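PDB 2GLF: probable M18 family aminopeptidase 1 from Thermotoga maritima, which is probably a zinc-dependent metallo-aminopeptidase of the M18 family, removing amino acids from the N-terminal end of peptides. Local coordinates for residues 89-94 / 272-277; 241-246 / 429-434; 248-253 / 324-329; 255-260 / 441-446; 349-354 / 415-420. All coordinates share one frame; numbering follows the deposited sequence.

Contact 1 (89-94 / 272-277); sequences VVAHID and VIFFDK. With MN (manganese (II) ion), chain E.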
# COMPACT_ATOMS: atom_id res chain seq x y z
N VAL A 89 -25.62 44.85 -16.42
CA VAL A 89 -24.36 44.14 -16.32
C VAL A 89 -24.27 43.95 -14.81
O VAL A 89 -24.46 44.90 -14.05
CB VAL A 89 -23.19 44.99 -16.87
CG1 VAL A 89 -23.20 46.35 -16.22
CG2 VAL A 89 -21.87 44.29 -16.62
N VAL A 90 -24.05 42.71 -14.36
CA VAL A 90 -23.99 42.44 -12.93
C VAL A 90 -22.68 41.84 -12.48
O VAL A 90 -22.05 41.09 -13.23
CB VAL A 90 -25.13 41.50 -12.50
CG1 VAL A 90 -26.46 42.12 -12.82
CG2 VAL A 90 -24.98 40.16 -13.20
N ALA A 91 -22.28 42.16 -11.26
CA ALA A 91 -21.05 41.64 -10.68
C ALA A 91 -21.17 41.49 -9.17
O ALA A 91 -22.19 41.85 -8.58
CB ALA A 91 -19.89 42.57 -11.02
N HIS A 92 -20.14 40.93 -8.54
CA HIS A 92 -20.14 40.76 -7.10
C HIS A 92 -18.97 41.53 -6.49
O HIS A 92 -17.91 41.66 -7.10
CB HIS A 92 -20.09 39.27 -6.72
CG HIS A 92 -18.79 38.58 -7.02
ND1 HIS A 92 -17.76 38.51 -6.10
CD2 HIS A 92 -18.39 37.86 -8.10
CE1 HIS A 92 -16.78 37.77 -6.60
NE2 HIS A 92 -17.14 37.37 -7.81
N ILE A 93 -19.18 42.06 -5.29
CA ILE A 93 -18.15 42.84 -4.65
C ILE A 93 -17.56 42.19 -3.41
O ILE A 93 -16.79 42.81 -2.69
CB ILE A 93 -18.67 44.26 -4.30
CG1 ILE A 93 -19.97 44.17 -3.50
CG2 ILE A 93 -18.90 45.05 -5.57
CD1 ILE A 93 -20.52 45.52 -3.11
N ASP A 94 -17.90 40.93 -3.17
CA ASP A 94 -17.32 40.22 -2.04
C ASP A 94 -16.10 39.46 -2.58
O ASP A 94 -16.09 39.07 -3.75
CB ASP A 94 -18.32 39.24 -1.42
CG ASP A 94 -18.75 38.16 -2.38
OD1 ASP A 94 -18.74 36.98 -1.97
OD2 ASP A 94 -19.09 38.49 -3.54
N VAL A 272 -26.66 48.61 -13.40
CA VAL A 272 -25.64 47.71 -12.87
C VAL A 272 -25.99 47.30 -11.44
O VAL A 272 -26.33 48.15 -10.62
CB VAL A 272 -24.24 48.36 -12.84
CG1 VAL A 272 -23.23 47.36 -12.35
CG2 VAL A 272 -23.85 48.85 -14.23
N ILE A 273 -25.91 46.01 -11.14
CA ILE A 273 -26.20 45.54 -9.80
C ILE A 273 -24.96 44.88 -9.20
O ILE A 273 -24.26 44.11 -9.86
CB ILE A 273 -27.36 44.54 -9.81
CG1 ILE A 273 -28.55 45.18 -10.51
CG2 ILE A 273 -27.75 44.17 -8.40
CD1 ILE A 273 -29.62 44.19 -10.86
N PHE A 274 -24.68 45.21 -7.94
CA PHE A 274 -23.51 44.69 -7.26
C PHE A 274 -23.91 43.82 -6.08
O PHE A 274 -24.48 44.30 -5.11
CB PHE A 274 -22.67 45.87 -6.77
CG PHE A 274 -22.16 46.75 -7.87
CD1 PHE A 274 -22.23 48.12 -7.77
CD2 PHE A 274 -21.56 46.20 -8.99
CE1 PHE A 274 -21.71 48.94 -8.77
CE2 PHE A 274 -21.04 47.01 -9.99
CZ PHE A 274 -21.11 48.38 -9.88
N PHE A 275 -23.59 42.52 -6.16
CA PHE A 275 -23.96 41.60 -5.09
C PHE A 275 -22.83 41.22 -4.15
O PHE A 275 -21.65 41.40 -4.45
CB PHE A 275 -24.58 40.33 -5.66
CG PHE A 275 -25.83 40.57 -6.44
CD1 PHE A 275 -25.79 40.77 -7.82
CD2 PHE A 275 -27.07 40.59 -5.80
CE1 PHE A 275 -26.95 40.98 -8.55
CE2 PHE A 275 -28.25 40.81 -6.52
CZ PHE A 275 -28.19 41.00 -7.90
N ASP A 276 -23.23 40.67 -3.01
CA ASP A 276 -22.32 40.22 -1.96
C ASP A 276 -22.63 38.72 -1.80
O ASP A 276 -23.66 38.25 -2.29
CB ASP A 276 -22.62 41.05 -0.69
CG ASP A 276 -22.25 40.35 0.62
OD1 ASP A 276 -23.17 40.16 1.45
OD2 ASP A 276 -21.06 40.03 0.86
N LYS A 277 -21.75 37.96 -1.16
CA LYS A 277 -21.99 36.54 -0.94
C LYS A 277 -21.83 35.60 -2.14
O LYS A 277 -22.13 34.41 -2.03
CB LYS A 277 -23.38 36.32 -0.33
CG LYS A 277 -23.44 36.31 1.19
CD LYS A 277 -22.80 37.55 1.78
CE LYS A 277 -23.02 37.67 3.28
NZ LYS A 277 -22.30 36.61 4.05
MN MN E . -15.85 35.93 -9.31
O HOH W 1 -14.31 34.98 -10.83
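Phe275 turns the edge of its ring to the neighbouring strand: Val90 CB lies 4.4 Å from Phe275 CE1 and Ala91 O 3.8 Å from Phe275 CD1, both near the ring plane. Ala91 O is near the plane of the Phe274 ring, at its edge, whereas Ile93 CG2 lies oblique to that ring and touches Phe274 CB, the side chains crossing at about a right angle; the Phe407 ring meets Phe275. Asp94 O sits at the edge of the His92 imidazole, in its plane. Strands 87-92 and 270-275 pair in parallel, local axes 17° apart, with Phe275 and His92 on one face and Phe274 on the other. The first bond, from Ile273 N to Val89 O, is weak; Ala91 N gives a straight bond to Ile273 O (3.1 Å), Phe275 N returns one to Ala91 O (2.9 Å), and Ile93 N bonds to Phe275 O (2.7 Å). Val89 and Val272 lie side by side on the Phe274 face, against helix 248-263. Just past the last bond the Asp94 carboxylate lies against the other backbone, CG 3.2 Å from Lys277 N. Asp94 OD1 accepts from Tyr119 OH and Glu279 N, while His92 ND1 is shared weakly between Asp94 O and OD2, each at 2.9 Å. An alanine at Asp94 would probably leave Tyr119 OH and Glu279 N without this acceptor and the His92 ring held from this residue by the backbone O alone. His92 NE2 binds manganese at 2.4 Å, so the Asp94 carboxylate is second shell to a first-shell ligand and is likely to make its imidazole more electron-rich.

Contact 2 (241-246 / 429-434); sequences SLIGAY and EISSKA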
# COMPACT_ATOMS: atom_id res chain seq x y z
N SER A 241 2.75 46.58 -17.85
CA SER A 241 1.51 46.29 -18.56
C SER A 241 0.44 45.61 -17.73
O SER A 241 -0.72 45.53 -18.15
CB SER A 241 1.80 45.41 -19.77
OG SER A 241 2.16 44.11 -19.34
N LEU A 242 0.81 45.11 -16.57
CA LEU A 242 -0.15 44.41 -15.73
C LEU A 242 -0.51 45.15 -14.45
O LEU A 242 0.23 46.03 -14.02
CB LEU A 242 0.40 43.03 -15.39
CG LEU A 242 0.79 42.21 -16.62
CD1 LEU A 242 1.46 40.91 -16.20
CD2 LEU A 242 -0.45 41.93 -17.45
N ILE A 243 -1.64 44.79 -13.86
CA ILE A 243 -2.07 45.40 -12.60
C ILE A 243 -2.20 44.31 -11.56
O ILE A 243 -2.96 43.36 -11.73
CB ILE A 243 -3.43 46.11 -12.70
CG1 ILE A 243 -3.37 47.30 -13.66
CG2 ILE A 243 -3.84 46.61 -11.32
CD1 ILE A 243 -4.72 47.94 -13.93
N GLY A 244 -1.44 44.45 -10.47
CA GLY A 244 -1.51 43.47 -9.41
C GLY A 244 -2.26 44.06 -8.24
O GLY A 244 -1.95 45.17 -7.81
N ALA A 245 -3.24 43.34 -7.72
CA ALA A 245 -4.01 43.83 -6.58
C ALA A 245 -4.89 42.76 -5.99
O ALA A 245 -5.24 41.77 -6.65
CB ALA A 245 -4.86 45.02 -7.00
N TYR A 246 -5.27 42.96 -4.73
CA TYR A 246 -6.13 42.03 -4.04
C TYR A 246 -7.59 42.31 -4.35
O TYR A 246 -8.00 43.46 -4.45
CB TYR A 246 -5.94 42.13 -2.53
CG TYR A 246 -7.10 41.56 -1.75
CD1 TYR A 246 -7.25 40.19 -1.59
CD2 TYR A 246 -8.06 42.40 -1.20
CE1 TYR A 246 -8.33 39.67 -0.91
CE2 TYR A 246 -9.15 41.89 -0.52
CZ TYR A 246 -9.28 40.52 -0.38
OH TYR A 246 -10.35 39.99 0.32
N GLU A 429 -3.84 39.22 -7.07
CA GLU A 429 -4.22 38.79 -8.41
C GLU A 429 -3.62 39.71 -9.47
O GLU A 429 -3.29 40.86 -9.19
CB GLU A 429 -5.75 38.77 -8.54
CG GLU A 429 -6.42 37.92 -7.48
CD GLU A 429 -7.94 37.99 -7.54
OE1 GLU A 429 -8.48 39.10 -7.73
OE2 GLU A 429 -8.60 36.94 -7.37
N ILE A 430 -3.46 39.18 -10.67
CA ILE A 430 -2.88 39.93 -11.78
C ILE A 430 -3.84 40.02 -12.97
O ILE A 430 -4.45 39.02 -13.37
CB ILE A 430 -1.53 39.27 -12.25
CG1 ILE A 430 -0.34 40.09 -11.77
CG2 ILE A 430 -1.47 39.20 -13.76
CD1 ILE A 430 -0.16 40.13 -10.30
N SER A 431 -3.98 41.22 -13.52
CA SER A 431 -4.84 41.47 -14.67
C SER A 431 -4.08 42.39 -15.62
O SER A 431 -3.09 42.99 -15.23
CB SER A 431 -6.14 42.14 -14.25
OG SER A 431 -5.89 43.46 -13.79
N SER A 432 -4.55 42.49 -16.86
CA SER A 432 -3.91 43.34 -17.86
C SER A 432 -4.56 44.73 -17.89
O SER A 432 -5.78 44.86 -17.77
CB SER A 432 -4.04 42.69 -19.23
OG SER A 432 -3.70 43.59 -20.27
N LYS A 433 -3.75 45.77 -18.04
CA LYS A 433 -4.28 47.14 -18.11
C LYS A 433 -5.11 47.27 -19.39
O LYS A 433 -6.15 47.92 -19.40
CB LYS A 433 -3.16 48.17 -18.15
CG LYS A 433 -2.47 48.41 -16.83
CD LYS A 433 -1.34 49.40 -16.98
CE LYS A 433 -0.65 49.63 -15.66
NZ LYS A 433 0.46 50.62 -15.80
N ALA A 434 -4.63 46.65 -20.46
CA ALA A 434 -5.33 46.68 -21.74
C ALA A 434 -6.70 46.01 -21.64
O ALA A 434 -7.68 46.52 -22.18
CB ALA A 434 -4.49 46.01 -22.83
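Ile243 and Lys433 form the closer-packed end of this contact. Their side chains cross at about a right angle, with Ile243 CG1 3.5 Å from Lys433 CG; the lysine chain is extended beyond CG and carries NZ past the isoleucine to salt bridges with Glu235 and Glu17. On the same side Ser431 OG approaches Ile243 CB (3.8 Å). Helix 13-29 closes over Ile243 and Lys433. Ile243 N bonds to Ser431 O at 2.7 Å, Ser431 N answers to Ile243 O at 3.0 Å, and Lys433 N reaches Ser241 O almost straight, with an angle at hydrogen of 174°.

The two strands belong to a small three-stranded antiparallel sheet, 234-236, 242-245 and 429-432, in which Ser241 and Leu242 both face Val236 as a classic beta bulge. Strand 429-432 passes directly into helix 433-449: Ser432 is the N-cap residue, its OG taking a weak capping bond from Ala434 N.

On the other face the looser part is the side-chain pair Leu242 CD1 and Ile430 CG2, 4.2 Å apart. Gly244 gives Ile430 CD1 its room, 3.7 Å from Gly244 CA, where a side chain would be tight. This face is not open: Ile187 of a neighbouring subunit packs on Leu242, and Thr160 of that subunit on Ile430. Toward Tyr246 the ladder weakens as well. Ala245 N still bonds to Glu429 O (2.9 Å), but the return bond from Glu429 N is bent to 126° at hydrogen, and the Glu429 carboxylate turns to His425 N and, weakly, to Asp249 N.

Contact 3 (248-253 / 324-329); sequences QDDRIC and SGDVCA. With MN (manganese (II) ion), chain E; MN (manganese (II) ion), chain F.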
# COMPACT_ATOMS: atom_id res chain seq x y z
N GLN A 248 -9.23 41.66 -7.07
CA GLN A 248 -9.56 42.02 -8.43
C GLN A 248 -10.67 41.09 -8.90
O GLN A 248 -11.38 41.39 -9.86
CB GLN A 248 -8.35 41.91 -9.35
CG GLN A 248 -7.54 43.18 -9.37
CD GLN A 248 -6.40 43.13 -10.36
OE1 GLN A 248 -5.45 42.37 -10.19
NE2 GLN A 248 -6.51 43.92 -11.42
N ASP A 249 -10.82 39.96 -8.20
CA ASP A 249 -11.86 39.02 -8.56
C ASP A 249 -13.19 39.73 -8.42
O ASP A 249 -13.79 39.80 -7.34
CB ASP A 249 -11.86 37.77 -7.69
CG ASP A 249 -12.84 36.71 -8.19
OD1 ASP A 249 -13.94 37.07 -8.68
OD2 ASP A 249 -12.54 35.50 -8.08
N ASP A 250 -13.61 40.28 -9.55
CA ASP A 250 -14.85 41.00 -9.76
C ASP A 250 -15.00 42.45 -9.37
O ASP A 250 -15.97 43.08 -9.79
CB ASP A 250 -16.02 40.21 -9.22
CG ASP A 250 -17.09 40.07 -10.25
OD1 ASP A 250 -16.73 39.82 -11.42
OD2 ASP A 250 -18.28 40.21 -9.91
N ARG A 251 -14.09 43.00 -8.58
CA ARG A 251 -14.22 44.42 -8.29
C ARG A 251 -13.70 45.07 -9.57
O ARG A 251 -13.94 46.25 -9.82
CB ARG A 251 -13.40 44.84 -7.07
CG ARG A 251 -13.83 44.13 -5.79
CD ARG A 251 -13.63 44.96 -4.54
NE ARG A 251 -14.26 44.30 -3.41
CZ ARG A 251 -13.65 43.47 -2.58
NH1 ARG A 251 -12.37 43.19 -2.74
NH2 ARG A 251 -14.32 42.90 -1.59
N ILE A 252 -13.00 44.28 -10.37
CA ILE A 252 -12.46 44.76 -11.63
C ILE A 252 -13.63 44.84 -12.61
O ILE A 252 -13.63 45.67 -13.51
CB ILE A 252 -11.39 43.81 -12.21
CG1 ILE A 252 -10.65 44.52 -13.35
CG2 ILE A 252 -12.05 42.54 -12.75
CD1 ILE A 252 -9.41 43.79 -13.82
N CYS A 253 -14.62 43.98 -12.42
CA CYS A 253 -15.79 44.00 -13.27
C CYS A 253 -16.78 45.00 -12.72
O CYS A 253 -17.58 45.57 -13.46
CB CYS A 253 -16.42 42.62 -13.34
SG CYS A 253 -15.59 41.61 -14.53
N SER A 324 -23.23 38.95 -17.37
CA SER A 324 -22.68 38.49 -16.10
C SER A 324 -21.21 38.91 -16.08
O SER A 324 -20.37 38.28 -16.71
CB SER A 324 -22.79 36.97 -16.02
OG SER A 324 -22.26 36.48 -14.81
N GLY A 325 -20.91 39.99 -15.36
CA GLY A 325 -19.54 40.47 -15.30
C GLY A 325 -18.66 39.83 -14.25
O GLY A 325 -18.67 40.23 -13.09
N ASP A 326 -17.89 38.82 -14.66
CA ASP A 326 -16.98 38.13 -13.75
C ASP A 326 -15.71 37.74 -14.52
O ASP A 326 -15.72 37.65 -15.74
CB ASP A 326 -17.65 36.89 -13.14
CG ASP A 326 -17.06 36.50 -11.80
OD1 ASP A 326 -17.66 35.67 -11.10
OD2 ASP A 326 -15.99 37.03 -11.43
N VAL A 327 -14.63 37.51 -13.79
CA VAL A 327 -13.34 37.17 -14.39
C VAL A 327 -13.15 35.70 -14.74
O VAL A 327 -13.76 34.82 -14.14
CB VAL A 327 -12.19 37.55 -13.44
CG1 VAL A 327 -12.25 39.03 -13.09
CG2 VAL A 327 -12.30 36.71 -12.17
N CYS A 328 -12.29 35.45 -15.72
CA CYS A 328 -11.98 34.08 -16.12
C CYS A 328 -10.49 33.89 -15.85
O CYS A 328 -9.82 34.81 -15.38
CB CYS A 328 -12.29 33.86 -17.60
SG CYS A 328 -11.44 35.00 -18.71
N ALA A 329 -9.97 32.70 -16.15
CA ALA A 329 -8.57 32.41 -15.91
C ALA A 329 -7.75 32.49 -17.17
O ALA A 329 -8.07 31.86 -18.17
CB ALA A 329 -8.45 31.02 -15.29
MN MN E . -15.85 35.93 -9.31
MN MN F . -14.21 34.10 -7.04
O HOH W 1 -14.31 34.98 -10.83
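The start of helix 248-263 meets strand 321-329 where it is broken by a bulge or short loop, with Asp250 CA 5.4 Å from Asp326 CA, and no clear hydrogen bond joins the two backbones. The site is the two-metal centre characteristic of M18 and related exopeptidases, occupied by manganese in this crystal. Asp249 bridges the ions: OD1 binds the first at 2.3 Å and OD2 the second at 2.4 Å, its CG standing anti to the backbone N (chi1 -172°). Asp326 grips the first ion with both carboxylate oxygens, OD2 at 2.4 Å, and His92 and a water join it; Glu279 and His425 hold the second. Asp250 crosses Asp326 at about a right angle, their carboxylate planes 53° apart, and its OD2 accepts from His92 N. An alanine at Asp250 would probably leave His92 N without that acceptor and open a gap beside the Asp326 carboxylate. Val327 N bonds to Asp326 OD2 (2.8 Å) from the anti side, 30° out of the carboxylate plane, which would probably limit its turning. Away from the ions, Val327 CG1 touches Ile252 CG2 at 3.5 Å, the two side chains crossing at about a right angle.

Contact 4 (255-260 / 441-446); sequences YTALRA and VAYRSL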
# COMPACT_ATOMS: atom_id res chain seq x y z
N TYR A 255 -15.92 47.82 -11.22
CA TYR A 255 -15.45 49.15 -11.59
C TYR A 255 -15.68 49.46 -13.06
O TYR A 255 -16.14 50.55 -13.39
CB TYR A 255 -13.96 49.30 -11.28
CG TYR A 255 -13.47 50.71 -11.47
CD1 TYR A 255 -13.87 51.73 -10.60
CD2 TYR A 255 -12.63 51.05 -12.53
CE1 TYR A 255 -13.45 53.05 -10.77
CE2 TYR A 255 -12.21 52.37 -12.73
CZ TYR A 255 -12.62 53.36 -11.84
OH TYR A 255 -12.20 54.66 -12.03
N THR A 256 -15.34 48.52 -13.93
CA THR A 256 -15.52 48.72 -15.37
C THR A 256 -16.99 48.94 -15.72
O THR A 256 -17.30 49.74 -16.60
CB THR A 256 -14.97 47.54 -16.20
OG1 THR A 256 -15.42 46.30 -15.63
CG2 THR A 256 -13.46 47.57 -16.24
N ALA A 257 -17.89 48.23 -15.04
CA ALA A 257 -19.31 48.38 -15.30
C ALA A 257 -19.81 49.72 -14.74
O ALA A 257 -20.63 50.39 -15.36
CB ALA A 257 -20.08 47.24 -14.67
N LEU A 258 -19.30 50.10 -13.58
CA LEU A 258 -19.68 51.37 -12.97
C LEU A 258 -19.31 52.49 -13.93
O LEU A 258 -20.12 53.37 -14.23
CB LEU A 258 -18.93 51.57 -11.65
CG LEU A 258 -19.58 52.43 -10.57
CD1 LEU A 258 -18.49 53.05 -9.73
CD2 LEU A 258 -20.45 53.52 -11.17
N ARG A 259 -18.07 52.47 -14.42
CA ARG A 259 -17.60 53.49 -15.34
C ARG A 259 -18.39 53.48 -16.65
O ARG A 259 -18.60 54.53 -17.26
CB ARG A 259 -16.11 53.32 -15.62
CG ARG A 259 -15.22 53.66 -14.42
CD ARG A 259 -15.31 55.14 -14.06
NE ARG A 259 -14.78 55.95 -15.15
CZ ARG A 259 -13.50 56.00 -15.48
NH1 ARG A 259 -12.61 55.31 -14.79
NH2 ARG A 259 -13.11 56.72 -16.52
N ALA A 260 -18.81 52.30 -17.09
CA ALA A 260 -19.59 52.19 -18.32
C ALA A 260 -20.96 52.81 -18.08
O ALA A 260 -21.43 53.63 -18.87
CB ALA A 260 -19.73 50.73 -18.72
N VAL A 441 -14.93 49.15 -22.37
CA VAL A 441 -15.42 49.47 -23.69
C VAL A 441 -16.54 48.50 -24.06
O VAL A 441 -17.61 48.91 -24.51
CB VAL A 441 -14.31 49.37 -24.74
CG1 VAL A 441 -14.87 49.66 -26.12
CG2 VAL A 441 -13.19 50.34 -24.39
N ALA A 442 -16.29 47.20 -23.86
CA ALA A 442 -17.28 46.17 -24.17
C ALA A 442 -18.58 46.41 -23.40
O ALA A 442 -19.66 46.41 -23.98
CB ALA A 442 -16.71 44.80 -23.85
N TYR A 443 -18.47 46.61 -22.09
CA TYR A 443 -19.63 46.84 -21.24
C TYR A 443 -20.46 48.06 -21.63
O TYR A 443 -21.69 48.02 -21.58
CB TYR A 443 -19.20 47.00 -19.78
CG TYR A 443 -18.80 45.72 -19.10
CD1 TYR A 443 -18.26 45.73 -17.81
CD2 TYR A 443 -18.95 44.48 -19.73
CE1 TYR A 443 -17.89 44.56 -17.17
CE2 TYR A 443 -18.58 43.30 -19.10
CZ TYR A 443 -18.05 43.34 -17.82
OH TYR A 443 -17.67 42.19 -17.17
N ARG A 444 -19.78 49.14 -22.01
CA ARG A 444 -20.45 50.37 -22.40
C ARG A 444 -21.20 50.23 -23.71
O ARG A 444 -22.36 50.62 -23.82
CB ARG A 444 -19.43 51.51 -22.52
CG ARG A 444 -20.01 52.80 -23.05
CD ARG A 444 -18.96 53.89 -23.15
NE ARG A 444 -19.48 55.07 -23.84
CZ ARG A 444 -18.82 56.21 -23.97
NH1 ARG A 444 -17.60 56.34 -23.46
NH2 ARG A 444 -19.38 57.22 -24.62
N SER A 445 -20.51 49.69 -24.71
CA SER A 445 -21.12 49.51 -26.01
C SER A 445 -22.17 48.40 -26.01
O SER A 445 -22.97 48.30 -26.94
CB SER A 445 -20.04 49.23 -27.06
OG SER A 445 -19.20 48.18 -26.65
N LEU A 446 -22.18 47.57 -24.97
CA LEU A 446 -23.17 46.51 -24.90
C LEU A 446 -24.45 47.04 -24.27
O LEU A 446 -25.55 46.58 -24.59
CB LEU A 446 -22.66 45.32 -24.09
CG LEU A 446 -21.83 44.29 -24.86
CD1 LEU A 446 -21.31 43.25 -23.88
CD2 LEU A 446 -22.68 43.63 -25.93
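Tyr443 CG stands anti to the carbonyl carbon (chi1 -75°) and CD1 anti to CA, which carries CD1 away from its own backbone toward the facing helix; Thr256 OG1 lies between its backbone N and carbonyl carbon (chi1 47°), beside that ring. The edge of the ring meets the backbone of helix 248-263: Ala257 N lies in the ring plane, 3.7 Å from Tyr443 CD1, and Ala257 CB is 3.9 Å from the same atom. Thr256 comes to the ring obliquely, with OG1 3.4 Å from Tyr443 CE1. That hydroxyl makes no bond to the tyrosine; it is engaged by Ile252 O, one turn earlier in its own helix, while Tyr443 OH is hydrogen-bonded to Met417 O. Both polar groups are therefore satisfied elsewhere, and what passes between the helices is van der Waals contact.

This is helix-helix packing of 248-263 on 433-449, with the small Ala260 at the near approach. Its CB rests 3.7 Å from Arg444 N and 3.9 Å from Tyr443 CB, so a methyl group sits on the opposing backbone. The two local axes come within 8.4 Å and cross at -42°. Arg444 contributes only the base of its side chain: CB touches the alanine, and the extended remainder leads away to Tyr440 OH and, in a long weak ion pair, to Glu448.

Farther round helix 248-263, Phe26 of helix 13-29 stacks on Tyr255. Helix 433-449 in turn meets helix 370-382 through Ala442 and Leu446, while both helices of the contact lie on strand 87-92, Ala257 and Tyr443 packing on Val89.

Contact 5 (349-354 / 415-420); sequences YGVALV and IDMGPA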
# COMPACT_ATOMS: atom_id res chain seq x y z
N TYR A 349 -5.46 40.30 -24.72
CA TYR A 349 -6.10 40.00 -25.99
C TYR A 349 -7.61 40.24 -26.00
O TYR A 349 -8.35 39.57 -26.72
CB TYR A 349 -5.77 38.57 -26.43
CG TYR A 349 -4.40 38.49 -27.08
CD1 TYR A 349 -3.24 38.62 -26.33
CD2 TYR A 349 -4.28 38.38 -28.47
CE1 TYR A 349 -1.99 38.65 -26.94
CE2 TYR A 349 -3.03 38.42 -29.08
CZ TYR A 349 -1.89 38.55 -28.31
OH TYR A 349 -0.67 38.60 -28.93
N GLY A 350 -8.04 41.19 -25.18
CA GLY A 350 -9.45 41.54 -25.13
C GLY A 350 -10.28 41.00 -23.99
O GLY A 350 -9.79 40.32 -23.10
N VAL A 351 -11.57 41.33 -24.03
CA VAL A 351 -12.52 40.88 -23.03
C VAL A 351 -12.80 39.42 -23.32
O VAL A 351 -12.82 39.01 -24.49
CB VAL A 351 -13.86 41.64 -23.13
CG1 VAL A 351 -14.61 41.52 -21.82
CG2 VAL A 351 -13.61 43.08 -23.48
N ALA A 352 -13.00 38.64 -22.28
CA ALA A 352 -13.28 37.22 -22.45
C ALA A 352 -14.77 36.98 -22.45
O ALA A 352 -15.49 37.48 -21.58
CB ALA A 352 -12.63 36.42 -21.34
N LEU A 353 -15.23 36.23 -23.45
CA LEU A 353 -16.63 35.88 -23.58
C LEU A 353 -16.71 34.41 -23.18
O LEU A 353 -16.16 33.54 -23.87
CB LEU A 353 -17.10 36.11 -25.02
CG LEU A 353 -18.56 35.86 -25.41
CD1 LEU A 353 -18.88 36.65 -26.66
CD2 LEU A 353 -18.80 34.37 -25.64
N VAL A 354 -17.36 34.13 -22.06
CA VAL A 354 -17.50 32.78 -21.54
C VAL A 354 -18.91 32.26 -21.76
O VAL A 354 -19.86 32.73 -21.12
CB VAL A 354 -17.22 32.73 -20.03
CG1 VAL A 354 -17.02 31.30 -19.59
CG2 VAL A 354 -16.00 33.57 -19.68
N ILE A 415 -25.06 36.07 -20.26
CA ILE A 415 -23.78 35.69 -20.85
C ILE A 415 -22.63 36.17 -19.97
O ILE A 415 -22.56 37.35 -19.64
CB ILE A 415 -23.60 36.31 -22.27
CG1 ILE A 415 -22.27 35.88 -22.89
CG2 ILE A 415 -23.65 37.83 -22.18
CD1 ILE A 415 -22.18 34.41 -23.16
N ASP A 416 -21.75 35.26 -19.58
CA ASP A 416 -20.61 35.62 -18.74
C ASP A 416 -19.59 36.38 -19.59
O ASP A 416 -19.30 35.99 -20.72
CB ASP A 416 -19.95 34.37 -18.16
CG ASP A 416 -20.92 33.54 -17.33
OD1 ASP A 416 -21.55 32.62 -17.89
OD2 ASP A 416 -21.05 33.83 -16.13
N MSE A 417 -19.05 37.47 -19.04
CA MSE A 417 -18.09 38.27 -19.77
C MSE A 417 -17.22 39.07 -18.81
O MSE A 417 -17.70 39.61 -17.81
CB MSE A 417 -18.83 39.21 -20.71
CG MSE A 417 -17.99 39.77 -21.83
SE MSE A 417 -19.13 40.53 -23.19
CE MSE A 417 -19.55 38.90 -24.14
N GLY A 418 -15.93 39.14 -19.11
CA GLY A 418 -15.01 39.87 -18.26
C GLY A 418 -13.56 39.59 -18.63
O GLY A 418 -13.30 38.84 -19.57
N PRO A 419 -12.60 40.19 -17.91
CA PRO A 419 -11.18 39.98 -18.20
C PRO A 419 -10.61 38.67 -17.61
O PRO A 419 -11.22 38.04 -16.75
CB PRO A 419 -10.53 41.23 -17.62
CG PRO A 419 -11.35 41.47 -16.40
CD PRO A 419 -12.77 41.23 -16.88
N ALA A 420 -9.43 38.28 -18.10
CA ALA A 420 -8.75 37.07 -17.63
C ALA A 420 -7.73 37.42 -16.56
O ALA A 420 -7.01 38.41 -16.68
CB ALA A 420 -8.06 36.38 -18.80
O HOH W 2 -8.97 39.13 -20.64
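Ala352, Leu353 and Val354 pair with Gly418, Met417 and Asp416 in the mixed nine-stranded sheet of the metallopeptidase fold, where strand 351-354 runs antiparallel to strand 414-421 near one border. The local axes stand at 161°. Ala352 and Gly418 form a hydrogen-bonded pair, Ala352 N to Gly418 O at 2.7 Å and Gly418 N to Ala352 O at 3.0 Å; the next such pair is linked by Val354 N to Asp416 O, also 3.0 Å, the donor lying 41° out of the carbonyl plane.

Between them is the non-hydrogen-bonded pair Leu353 and Met417, a selenomethionine in this crystal. Bent at chi3 (-82°), Met417 brings CE to the branch point of Leu353, 3.4 Å from its CG and close to CD1 as well, while farther back Val351 CG1 lies 3.8 Å from Met417 CG. Leu353 CD2 also meets Ile415 CD1 at 4.2 Å, and helix 370-382 lies on Ile415 and Met417, so the side chains that meet on this face are apolar.

The opposite face differs. Val354 CB packs on Asp416 CB, but the carboxylate of Asp416 is turned to other partners, OD2 accepting from Thr402 OG1 and Ser324 OG. Strand 321-329 lies next to strand 414-421, and strand 387-389 borders 351-354. Beyond the ladder a water links the two segments, donating to Gly350 O at 2.9 Å and accepting from Ala420 N at 2.7 Å.

Overall arrangement
Contacts 1, 3 and 5 all reach the mixed nine-stranded sheet, in which strands 270-275, 87-92, 321-329, 414-421 and 351-354 lie in that order. Contact 3 stands between the other two, its centre 10 Å from that of contact 1 and 9 Å from that of contact 5, and it shares a manganese ion and a water with contact 1. Helix 248-263 serves contacts 3 and 4, and helix 433-449 serves contacts 2 and 4. Along the chain, contacts 3 and 5 are nested inside the loop closed by contact 2, while contacts 1 and 4 cross. Metal ligands far apart in sequence are thus gathered at one place by sheet and helix packing.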